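Local coordinates for flagellar regulatory protein C (Vibrio cholerae, PDB 4QHS), which probably hydrolyses ATP through a heptameric AAA+ domain to drive sigma-54-dependent transcription of flagellar genes, at residues 201-206 with 243-248; 223-228 with 235-240; 25-30 with 52-57. All coordinates share one frame; numbering follows the deposited sequence.

Interaction 1: 201-206 with 243-248; sequences HLIERH and RALILS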
loop_
_atom_site.group_PDB
_atom_site.type_symbol
_atom_site.label_atom_id
_atom_site.label_comp_id
_atom_site.label_asym_id
_atom_site.label_seq_id
_atom_site.Cartn_x
_atom_site.Cartn_y
_atom_site.Cartn_z
ATOM N N HIS A 201 -50.933 15.837 -16.169
ATOM C CA HIS A 201 -50.650 16.367 -14.857
ATOM C C HIS A 201 -49.386 17.190 -14.886
ATOM O O HIS A 201 -49.298 18.247 -14.294
ATOM C CB HIS A 201 -50.514 15.241 -13.849
ATOM C CG HIS A 201 -50.576 15.701 -12.433
ATOM N ND1 HIS A 201 -49.461 16.077 -11.726
ATOM C CD2 HIS A 201 -51.622 15.866 -11.598
ATOM C CE1 HIS A 201 -49.816 16.450 -10.516
ATOM N NE2 HIS A 201 -51.123 16.325 -10.410
ATOM N N LEU A 202 -48.400 16.679 -15.593
ATOM C CA LEU A 202 -47.134 17.351 -15.736
ATOM C C LEU A 202 -47.351 18.666 -16.411
ATOM O O LEU A 202 -46.829 19.680 -16.004
ATOM C CB LEU A 202 -46.198 16.509 -16.554
ATOM C CG LEU A 202 -45.669 15.335 -15.780
ATOM C CD1 LEU A 202 -45.043 14.369 -16.694
ATOM C CD2 LEU A 202 -44.689 15.844 -14.818
ATOM N N ILE A 203 -48.154 18.654 -17.450
ATOM C CA ILE A 203 -48.457 19.884 -18.120
ATOM C C ILE A 203 -49.248 20.773 -17.211
ATOM O O ILE A 203 -49.022 21.957 -17.153
ATOM C CB ILE A 203 -49.258 19.636 -19.355
ATOM C CG1 ILE A 203 -48.516 18.681 -20.253
ATOM C CG2 ILE A 203 -49.442 20.870 -20.091
ATOM C CD1 ILE A 203 -48.774 18.916 -21.649
ATOM N N GLU A 204 -50.194 20.191 -16.506
ATOM C CA GLU A 204 -51.044 20.957 -15.632
ATOM C C GLU A 204 -50.240 21.494 -14.470
ATOM O O GLU A 204 -50.325 22.652 -14.138
ATOM C CB GLU A 204 -52.198 20.085 -15.156
ATOM C CG GLU A 204 -52.774 20.430 -13.800
ATOM C CD GLU A 204 -54.214 19.989 -13.654
ATOM O OE1 GLU A 204 -54.842 20.301 -12.625
ATOM O OE2 GLU A 204 -54.713 19.328 -14.577
ATOM N N ARG A 205 -49.448 20.636 -13.860
ATOM C CA ARG A 205 -48.640 21.009 -12.719
ATOM C C ARG A 205 -47.689 22.158 -12.992
ATOM O O ARG A 205 -47.376 22.945 -12.115
ATOM C CB ARG A 205 -47.845 19.795 -12.281
ATOM C CG ARG A 205 -46.360 19.970 -12.259
ATOM C CD ARG A 205 -45.737 18.803 -11.514
ATOM N NE ARG A 205 -44.309 18.962 -11.303
ATOM C CZ ARG A 205 -43.748 19.314 -10.152
ATOM N NH1 ARG A 205 -44.485 19.542 -9.081
ATOM N NH2 ARG A 205 -42.436 19.429 -10.073
ATOM N N HIS A 206 -47.232 22.230 -14.232
ATOM C CA HIS A 206 -46.235 23.184 -14.707
ATOM C C HIS A 206 -46.851 24.518 -15.114
ATOM O O HIS A 206 -46.387 25.576 -14.698
ATOM C CB HIS A 206 -45.458 22.604 -15.885
ATOM C CG HIS A 206 -44.710 23.633 -16.674
ATOM N ND1 HIS A 206 -45.299 24.375 -17.675
ATOM C CD2 HIS A 206 -43.422 24.047 -16.605
ATOM C CE1 HIS A 206 -44.405 25.200 -18.193
ATOM N NE2 HIS A 206 -43.259 25.020 -17.561
ATOM N N ARG A 243 -39.928 19.369 -22.532
ATOM C CA ARG A 243 -39.387 19.705 -23.812
ATOM C C ARG A 243 -40.512 20.101 -24.750
ATOM O O ARG A 243 -40.422 21.067 -25.466
ATOM C CB ARG A 243 -38.621 18.514 -24.378
ATOM C CG ARG A 243 -37.906 18.749 -25.639
ATOM C CD ARG A 243 -37.323 17.490 -26.157
ATOM N NE ARG A 243 -36.371 16.933 -25.228
ATOM C CZ ARG A 243 -36.442 15.729 -24.695
ATOM N NH1 ARG A 243 -37.417 14.916 -24.995
ATOM N NH2 ARG A 243 -35.530 15.343 -23.854
ATOM N N ALA A 244 -41.577 19.332 -24.731
ATOM C CA ALA A 244 -42.691 19.596 -25.591
ATOM C C ALA A 244 -43.277 20.965 -25.349
ATOM O O ALA A 244 -43.523 21.676 -26.267
ATOM C CB ALA A 244 -43.711 18.559 -25.422
ATOM N N LEU A 245 -43.484 21.331 -24.102
ATOM C CA LEU A 245 -43.977 22.644 -23.792
ATOM C C LEU A 245 -43.064 23.737 -24.321
ATOM O O LEU A 245 -43.522 24.765 -24.717
ATOM C CB LEU A 245 -44.167 22.809 -22.303
ATOM C CG LEU A 245 -45.327 22.075 -21.677
ATOM C CD1 LEU A 245 -45.403 22.273 -20.193
ATOM C CD2 LEU A 245 -46.569 22.566 -22.303
ATOM N N ILE A 246 -41.767 23.503 -24.338
ATOM C CA ILE A 246 -40.845 24.493 -24.849
ATOM C C ILE A 246 -40.948 24.661 -26.360
ATOM O O ILE A 246 -40.916 25.753 -26.860
ATOM C CB ILE A 246 -39.398 24.192 -24.438
ATOM C CG1 ILE A 246 -39.227 24.382 -22.943
ATOM C CG2 ILE A 246 -38.462 25.098 -25.124
ATOM C CD1 ILE A 246 -38.058 23.705 -22.387
ATOM N N LEU A 247 -41.091 23.583 -27.090
ATOM C CA LEU A 247 -41.210 23.701 -28.521
ATOM C C LEU A 247 -42.498 24.398 -28.920
ATOM O O LEU A 247 -42.617 24.879 -30.014
ATOM C CB LEU A 247 -41.052 22.350 -29.177
ATOM C CG LEU A 247 -39.668 21.780 -28.963
ATOM C CD1 LEU A 247 -39.608 20.405 -29.442
ATOM C CD2 LEU A 247 -38.695 22.582 -29.708
ATOM N N SER A 248 -43.442 24.456 -27.997
ATOM C CA SER A 248 -44.572 25.374 -28.039
ATOM C C SER A 248 -45.840 24.813 -27.423
ATOM O O SER A 248 -45.980 23.621 -27.257
ATOM C CB SER A 248 -44.849 25.881 -29.444
ATOM O OG SER A 248 -46.091 26.544 -29.473
#
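The imidazole of His206 is the flat group in this contact, and Leu245 CD1 is its neighbour from 243-248. The methyl comes in at a slant to the ring. It lies nearest to His206 ND1, with Leu245 CD1 at 3.3 Å. On either side of that nitrogen the same methyl is 3.7 Å from His206 CE1 and 3.8 Å from His206 CG. The ring is poorly ordered, so the close approach deserves caution. ND1 as modelled is covered by the contact and has no hydrogen-bond partner, which is equally uncertain.

The two side chains come from opposite directions. His206 reaches Leu245 because its CG stands anti to the backbone N (chi1 163°). This swings the ring off helix 195-208 toward helix 233-247. Leu245 points its CB at the other helix, and its two methyls divide the work. CD1 goes to the imidazole, while Leu245 CD2 touches Ile203 CG2 at 4.0 Å. Ile203 sits one turn before His206 and crosses the leucine at an angle. Its CG2 branch does the touching.

No hydrogen bond links the two segments. The backbones are nearest at Ile203 and Leu245, with their CA atoms 7.7 Å apart. Val214, in the loop that follows helix 195-208, packs on both Ile203 and Leu245, and Pro215 also touches Ile203. Leu202 turns to an earlier part of helix 233-247, where it meets Leu237 and Val241. Past the contact, Leu247 O accepts a hydrogen bond from Lys33 NZ of a neighbouring subunit. The contact joins the first and last helices, 195-208 and 233-247, of the small helical lid domain characteristic of AAA+ ATPases.

Interaction 2: 223-228 with 235-240; sequences TKLLNY and RELDNV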
loop_
_atom_site.group_PDB
_atom_site.type_symbol
_atom_site.label_atom_id
_atom_site.label_comp_id
_atom_site.label_asym_id
_atom_site.label_seq_id
_atom_site.Cartn_x
_atom_site.Cartn_y
_atom_site.Cartn_z
ATOM N N THR A 223 -50.723 9.152 -28.906
ATOM C CA THR A 223 -50.468 7.835 -29.393
ATOM C C THR A 223 -48.969 7.648 -29.433
ATOM O O THR A 223 -48.449 6.610 -29.112
ATOM C CB THR A 223 -51.102 7.680 -30.789
ATOM O OG1 THR A 223 -52.516 7.672 -30.659
ATOM C CG2 THR A 223 -50.675 6.420 -31.439
ATOM N N LYS A 224 -48.288 8.701 -29.837
ATOM C CA LYS A 224 -46.847 8.704 -29.918
ATOM C C LYS A 224 -46.276 8.502 -28.550
ATOM O O LYS A 224 -45.374 7.740 -28.361
ATOM C CB LYS A 224 -46.392 10.030 -30.447
ATOM C CG LYS A 224 -44.942 10.150 -30.642
ATOM C CD LYS A 224 -44.708 10.794 -31.947
ATOM C CE LYS A 224 -43.547 11.694 -31.910
ATOM N NZ LYS A 224 -43.667 12.718 -32.939
ATOM N N LEU A 225 -46.837 9.196 -27.588
ATOM C CA LEU A 225 -46.452 8.993 -26.187
ATOM C C LEU A 225 -46.783 7.564 -25.697
ATOM O O LEU A 225 -45.995 6.961 -24.965
ATOM C CB LEU A 225 -47.143 10.023 -25.276
ATOM C CG LEU A 225 -46.546 11.399 -24.910
ATOM C CD1 LEU A 225 -45.010 11.432 -24.917
ATOM C CD2 LEU A 225 -47.103 12.524 -25.734
ATOM N N LEU A 226 -47.924 7.023 -26.085
ATOM C CA LEU A 226 -48.337 5.730 -25.586
ATOM C C LEU A 226 -47.538 4.591 -26.134
ATOM O O LEU A 226 -47.440 3.582 -25.523
ATOM C CB LEU A 226 -49.789 5.482 -25.890
ATOM C CG LEU A 226 -50.766 6.333 -25.111
ATOM C CD1 LEU A 226 -52.141 5.954 -25.473
ATOM C CD2 LEU A 226 -50.572 6.125 -23.663
ATOM N N ASN A 227 -46.971 4.754 -27.304
ATOM C CA ASN A 227 -46.326 3.653 -27.966
ATOM C C ASN A 227 -44.831 3.651 -27.798
ATOM O O ASN A 227 -44.131 3.056 -28.574
ATOM C CB ASN A 227 -46.647 3.665 -29.462
ATOM C CG ASN A 227 -47.949 2.944 -29.801
ATOM O OD1 ASN A 227 -47.974 1.739 -29.987
ATOM N ND2 ASN A 227 -49.020 3.692 -29.898
ATOM N N TYR A 228 -44.330 4.332 -26.796
ATOM C CA TYR A 228 -42.915 4.374 -26.593
ATOM C C TYR A 228 -42.675 3.589 -25.351
ATOM O O TYR A 228 -43.405 3.734 -24.401
ATOM C CB TYR A 228 -42.484 5.809 -26.409
ATOM C CG TYR A 228 -41.040 5.991 -26.086
ATOM C CD1 TYR A 228 -40.077 5.585 -26.950
ATOM C CD2 TYR A 228 -40.649 6.586 -24.920
ATOM C CE1 TYR A 228 -38.771 5.752 -26.667
ATOM C CE2 TYR A 228 -39.338 6.758 -24.632
ATOM C CZ TYR A 228 -38.401 6.339 -25.508
ATOM O OH TYR A 228 -37.098 6.501 -25.242
ATOM N N ARG A 235 -39.220 9.838 -15.234
ATOM C CA ARG A 235 -38.271 10.910 -15.381
ATOM C C ARG A 235 -38.063 11.257 -16.814
ATOM O O ARG A 235 -37.811 12.375 -17.135
ATOM C CB ARG A 235 -36.933 10.537 -14.764
ATOM C CG ARG A 235 -36.940 10.538 -13.285
ATOM C CD ARG A 235 -35.586 10.778 -12.747
ATOM N NE ARG A 235 -34.759 9.612 -12.872
ATOM C CZ ARG A 235 -34.221 8.974 -11.852
ATOM N NH1 ARG A 235 -34.433 9.376 -10.624
ATOM N NH2 ARG A 235 -33.475 7.927 -12.069
ATOM N N GLU A 236 -38.148 10.258 -17.666
ATOM C CA GLU A 236 -37.990 10.458 -19.076
ATOM C C GLU A 236 -39.209 11.180 -19.563
ATOM O O GLU A 236 -39.108 12.053 -20.363
ATOM C CB GLU A 236 -37.815 9.138 -19.802
ATOM C CG GLU A 236 -37.573 9.274 -21.261
ATOM C CD GLU A 236 -37.246 7.969 -21.946
ATOM O OE1 GLU A 236 -37.602 6.909 -21.461
ATOM O OE2 GLU A 236 -36.623 7.991 -22.993
ATOM N N LEU A 237 -40.361 10.823 -19.044
ATOM C CA LEU A 237 -41.603 11.411 -19.488
ATOM C C LEU A 237 -41.617 12.859 -19.112
ATOM O O LEU A 237 -41.995 13.694 -19.888
ATOM C CB LEU A 237 -42.798 10.688 -18.895
ATOM C CG LEU A 237 -44.165 11.289 -19.153
ATOM C CD1 LEU A 237 -44.447 11.255 -20.609
ATOM C CD2 LEU A 237 -45.208 10.525 -18.444
ATOM N N ASP A 238 -41.170 13.138 -17.913
ATOM C CA ASP A 238 -41.093 14.488 -17.462
ATOM C C ASP A 238 -40.253 15.272 -18.426
ATOM O O ASP A 238 -40.616 16.344 -18.810
ATOM C CB ASP A 238 -40.512 14.565 -16.072
ATOM C CG ASP A 238 -41.169 15.604 -15.237
ATOM O OD1 ASP A 238 -41.198 16.759 -15.646
ATOM O OD2 ASP A 238 -41.662 15.281 -14.159
ATOM N N ASN A 239 -39.139 14.716 -18.833
ATOM C CA ASN A 239 -38.315 15.381 -19.801
ATOM C C ASN A 239 -39.039 15.683 -21.095
ATOM O O ASN A 239 -38.951 16.769 -21.596
ATOM C CB ASN A 239 -37.069 14.572 -20.104
ATOM C CG ASN A 239 -35.918 14.935 -19.234
ATOM O OD1 ASN A 239 -36.065 15.647 -18.271
ATOM N ND2 ASN A 239 -34.761 14.440 -19.570
ATOM N N VAL A 240 -39.721 14.697 -21.642
ATOM C CA VAL A 240 -40.325 14.829 -22.934
ATOM C C VAL A 240 -41.426 15.874 -22.880
ATOM O O VAL A 240 -41.548 16.703 -23.739
ATOM C CB VAL A 240 -40.864 13.482 -23.378
ATOM C CG1 VAL A 240 -41.759 13.617 -24.555
ATOM C CG2 VAL A 240 -39.748 12.545 -23.672
#
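Tyr228 and Glu236 meet in the helical AAA+ lid, where a loop joins helix 219-226 to helix 233-247. Glu236 belongs to the GNVREL sequence of sigma-54 activators, in which the arginine, here Arg235, is probably the sensor II residue. Arg235 forms a salt bridge with Glu172 of a neighbouring subunit.

From CB, Tyr228 sends its CG anti to the backbone N (chi1 176°), and the ring runs out toward the second helix. On the way, Tyr228 CE2 passes 3.4 Å from Glu236 OE2, and CZ lies at a similar distance. At the tip, Tyr228 OH donates a 2.7 Å hydrogen bond to Glu236 OE2. The oxygen is met on its syn side, 33° out of the carboxylate plane. The carboxylate stands at the ring edge, with the two planes 73° apart. Its other oxygen, OE1, accepts from Gly232 N, so both oxygens are held. The Tyr228 ring also meets Trp230 edge-to-face.

Beside this polar pair the contact is apolar. Leu225 CD1 touches Val240 CG1 at 3.9 Å and Leu237 CD1 at 4.3 Å.

Interaction 3: 25-30 with 52-57; sequences LKLLAL and EVMSRY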
loop_
_atom_site.group_PDB
_atom_site.type_symbol
_atom_site.label_atom_id
_atom_site.label_comp_id
_atom_site.label_asym_id
_atom_site.label_seq_id
_atom_site.Cartn_x
_atom_site.Cartn_y
_atom_site.Cartn_z
ATOM N N LEU A 25 -54.153 1.004 -9.638
ATOM C CA LEU A 25 -55.260 1.171 -8.704
ATOM C C LEU A 25 -55.289 0.057 -7.650
ATOM O O LEU A 25 -55.637 0.296 -6.495
ATOM C CB LEU A 25 -56.584 1.222 -9.468
ATOM C CG LEU A 25 -56.888 2.512 -10.231
ATOM C CD1 LEU A 25 -57.943 2.232 -11.288
ATOM C CD2 LEU A 25 -57.378 3.584 -9.274
ATOM N N LYS A 26 -54.894 -1.130 -8.054
ATOM C CA LYS A 26 -54.741 -2.246 -7.161
ATOM C C LYS A 26 -53.644 -1.989 -6.143
ATOM O O LYS A 26 -53.778 -2.312 -4.997
ATOM C CB LYS A 26 -54.381 -3.465 -7.972
ATOM C CG LYS A 26 -55.461 -4.478 -8.108
ATOM C CD LYS A 26 -56.279 -4.266 -9.348
ATOM C CE LYS A 26 -56.483 -5.552 -10.085
ATOM N NZ LYS A 26 -55.866 -6.666 -9.353
ATOM N N LEU A 27 -52.570 -1.381 -6.583
ATOM C CA LEU A 27 -51.497 -1.029 -5.708
ATOM C C LEU A 27 -51.980 -0.092 -4.656
ATOM O O LEU A 27 -51.722 -0.294 -3.501
ATOM C CB LEU A 27 -50.426 -0.313 -6.489
ATOM C CG LEU A 27 -49.114 -0.979 -6.767
ATOM C CD1 LEU A 27 -48.677 -1.758 -5.596
ATOM C CD2 LEU A 27 -49.289 -1.857 -7.924
ATOM N N LEU A 28 -52.663 0.958 -5.071
ATOM C CA LEU A 28 -53.154 1.965 -4.135
ATOM C C LEU A 28 -54.111 1.383 -3.093
ATOM O O LEU A 28 -54.085 1.799 -1.937
ATOM C CB LEU A 28 -53.840 3.119 -4.874
ATOM C CG LEU A 28 -52.944 4.281 -5.325
ATOM C CD1 LEU A 28 -51.727 4.439 -4.414
ATOM C CD2 LEU A 28 -52.506 4.120 -6.766
ATOM N N ALA A 29 -54.949 0.428 -3.492
ATOM C CA ALA A 29 -55.809 -0.272 -2.533
ATOM C C ALA A 29 -54.988 -1.079 -1.525
ATOM O O ALA A 29 -55.367 -1.189 -0.360
ATOM C CB ALA A 29 -56.773 -1.170 -3.249
ATOM N N LEU A 30 -53.870 -1.652 -1.964
ATOM C CA LEU A 30 -52.980 -2.340 -1.016
ATOM C C LEU A 30 -52.367 -1.301 -0.079
ATOM O O LEU A 30 -52.313 -1.471 1.148
ATOM C CB LEU A 30 -51.883 -3.122 -1.739
ATOM C CG LEU A 30 -52.036 -4.635 -1.957
ATOM C CD1 LEU A 30 -53.320 -5.142 -1.401
ATOM C CD2 LEU A 30 -51.929 -5.006 -3.420
ATOM N N GLU A 52 -42.026 8.407 -5.163
ATOM C CA GLU A 52 -41.887 9.401 -4.109
ATOM C C GLU A 52 -43.237 9.827 -3.543
ATOM O O GLU A 52 -43.344 10.179 -2.365
ATOM C CB GLU A 52 -41.122 10.620 -4.634
ATOM C CG GLU A 52 -41.849 11.430 -5.718
ATOM C CD GLU A 52 -41.717 10.842 -7.118
ATOM O OE1 GLU A 52 -41.267 9.686 -7.247
ATOM O OE2 GLU A 52 -42.058 11.547 -8.094
ATOM N N VAL A 53 -44.271 9.770 -4.377
ATOM C CA VAL A 53 -45.579 10.258 -3.977
ATOM C C VAL A 53 -46.428 9.170 -3.316
ATOM O O VAL A 53 -47.251 9.467 -2.449
ATOM C CB VAL A 53 -46.346 10.859 -5.185
ATOM C CG1 VAL A 53 -45.569 12.033 -5.775
ATOM C CG2 VAL A 53 -46.632 9.799 -6.245
ATOM N N MET A 54 -46.222 7.921 -3.724
ATOM C CA MET A 54 -46.928 6.782 -3.142
ATOM C C MET A 54 -46.673 6.702 -1.637
ATOM O O MET A 54 -47.577 6.418 -0.846
ATOM C CB MET A 54 -46.495 5.489 -3.834
ATOM C CG MET A 54 -46.444 4.268 -2.936
ATOM S SD MET A 54 -47.877 3.209 -3.085
ATOM C CE MET A 54 -47.096 1.739 -3.735
ATOM N N SER A 55 -45.437 6.979 -1.248
ATOM C CA SER A 55 -45.065 7.037 0.158
ATOM C C SER A 55 -45.739 8.211 0.871
ATOM O O SER A 55 -46.141 8.112 2.036
ATOM C CB SER A 55 -43.545 7.135 0.273
ATOM O OG SER A 55 -43.014 7.661 -0.931
ATOM N N ARG A 56 -45.856 9.332 0.173
ATOM C CA ARG A 56 -46.493 10.489 0.765
ATOM C C ARG A 56 -47.992 10.213 0.864
ATOM O O ARG A 56 -48.662 10.658 1.799
ATOM C CB ARG A 56 -46.198 11.747 -0.051
ATOM C CG ARG A 56 -46.351 13.054 0.727
ATOM C CD ARG A 56 -45.536 14.184 0.098
ATOM N NE ARG A 56 -44.111 13.858 0.033
ATOM C CZ ARG A 56 -43.421 13.732 -1.098
ATOM N NH1 ARG A 56 -44.021 13.921 -2.269
ATOM N NH2 ARG A 56 -42.128 13.424 -1.057
ATOM N N TYR A 57 -48.503 9.450 -0.094
ATOM C CA TYR A 57 -49.891 9.013 -0.071
ATOM C C TYR A 57 -50.137 8.126 1.144
ATOM O O TYR A 57 -51.160 8.224 1.812
ATOM C CB TYR A 57 -50.219 8.264 -1.353
ATOM C CG TYR A 57 -51.577 7.625 -1.382
ATOM C CD1 TYR A 57 -51.806 6.394 -0.781
ATOM C CD2 TYR A 57 -52.630 8.239 -2.038
ATOM C CE1 TYR A 57 -53.053 5.807 -0.818
ATOM C CE2 TYR A 57 -53.880 7.654 -2.085
ATOM C CZ TYR A 57 -54.086 6.440 -1.472
ATOM O OH TYR A 57 -55.335 5.859 -1.519
#
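Leu27 is the first residue of 25-30 to touch the other helix. Its CD1 methyl meets Met54 CE at 4.3 Å, end methyl against end methyl. Trp185 and Leu183 also pack on both side chains, so this pair lies beside the end of strand 182-184.

Leu28 follows and supplies most of this helix's side of the contact. Its CB does not point straight across, but the branch bends over, and CD1 reaches two partners. Leu28 CD1 lies 4.3 Å from Met54 SD. The same methyl sits over the Tyr57 ring in a CH-pi contact, 4.1 Å from the centroid and 12° off the ring normal.

Helix 51-61, which bears both partners, begins at the end of the Walker A P-loop. It is the helix that comes after strand 41-44 in the parallel sheet of the AAA+ core. Met54 also packs on Ile43 of that strand. The axes of 25-30 and 52-57 cross at -37° and come within 11.3 Å of each other. At that spacing long side chains bridge the two helices. Tyr57 does so with CG anti to the backbone N (chi1 173°). Its OH goes on to hydrogen-bond Asp32 OD1, one turn beyond Leu28.

Leu30 makes no contact with 52-57; it packs on Leu183 of its own chain and on Leu247 of a neighbouring subunit.

How the interactions relate
From the N terminus, interaction 3 comes first. It closes a loop through strand 41-44 and the P-loop, and ties helix 23-35 to helix 51-61 in the AAA+ core. The chain then completes the core before entering the lid. Interaction 1 closes the larger lid loop, joining helix 195-208 to helix 233-247. Interaction 2 is nested inside it and brings helix 219-226 onto the same last helix. The two lid contacts touch where Leu202 packs on Asp238. Interaction 3 stands apart, its centre about 25 Å from that of interaction 1 and about 22 Å from that of interaction 2. Both lid contacts also reach a neighbouring subunit.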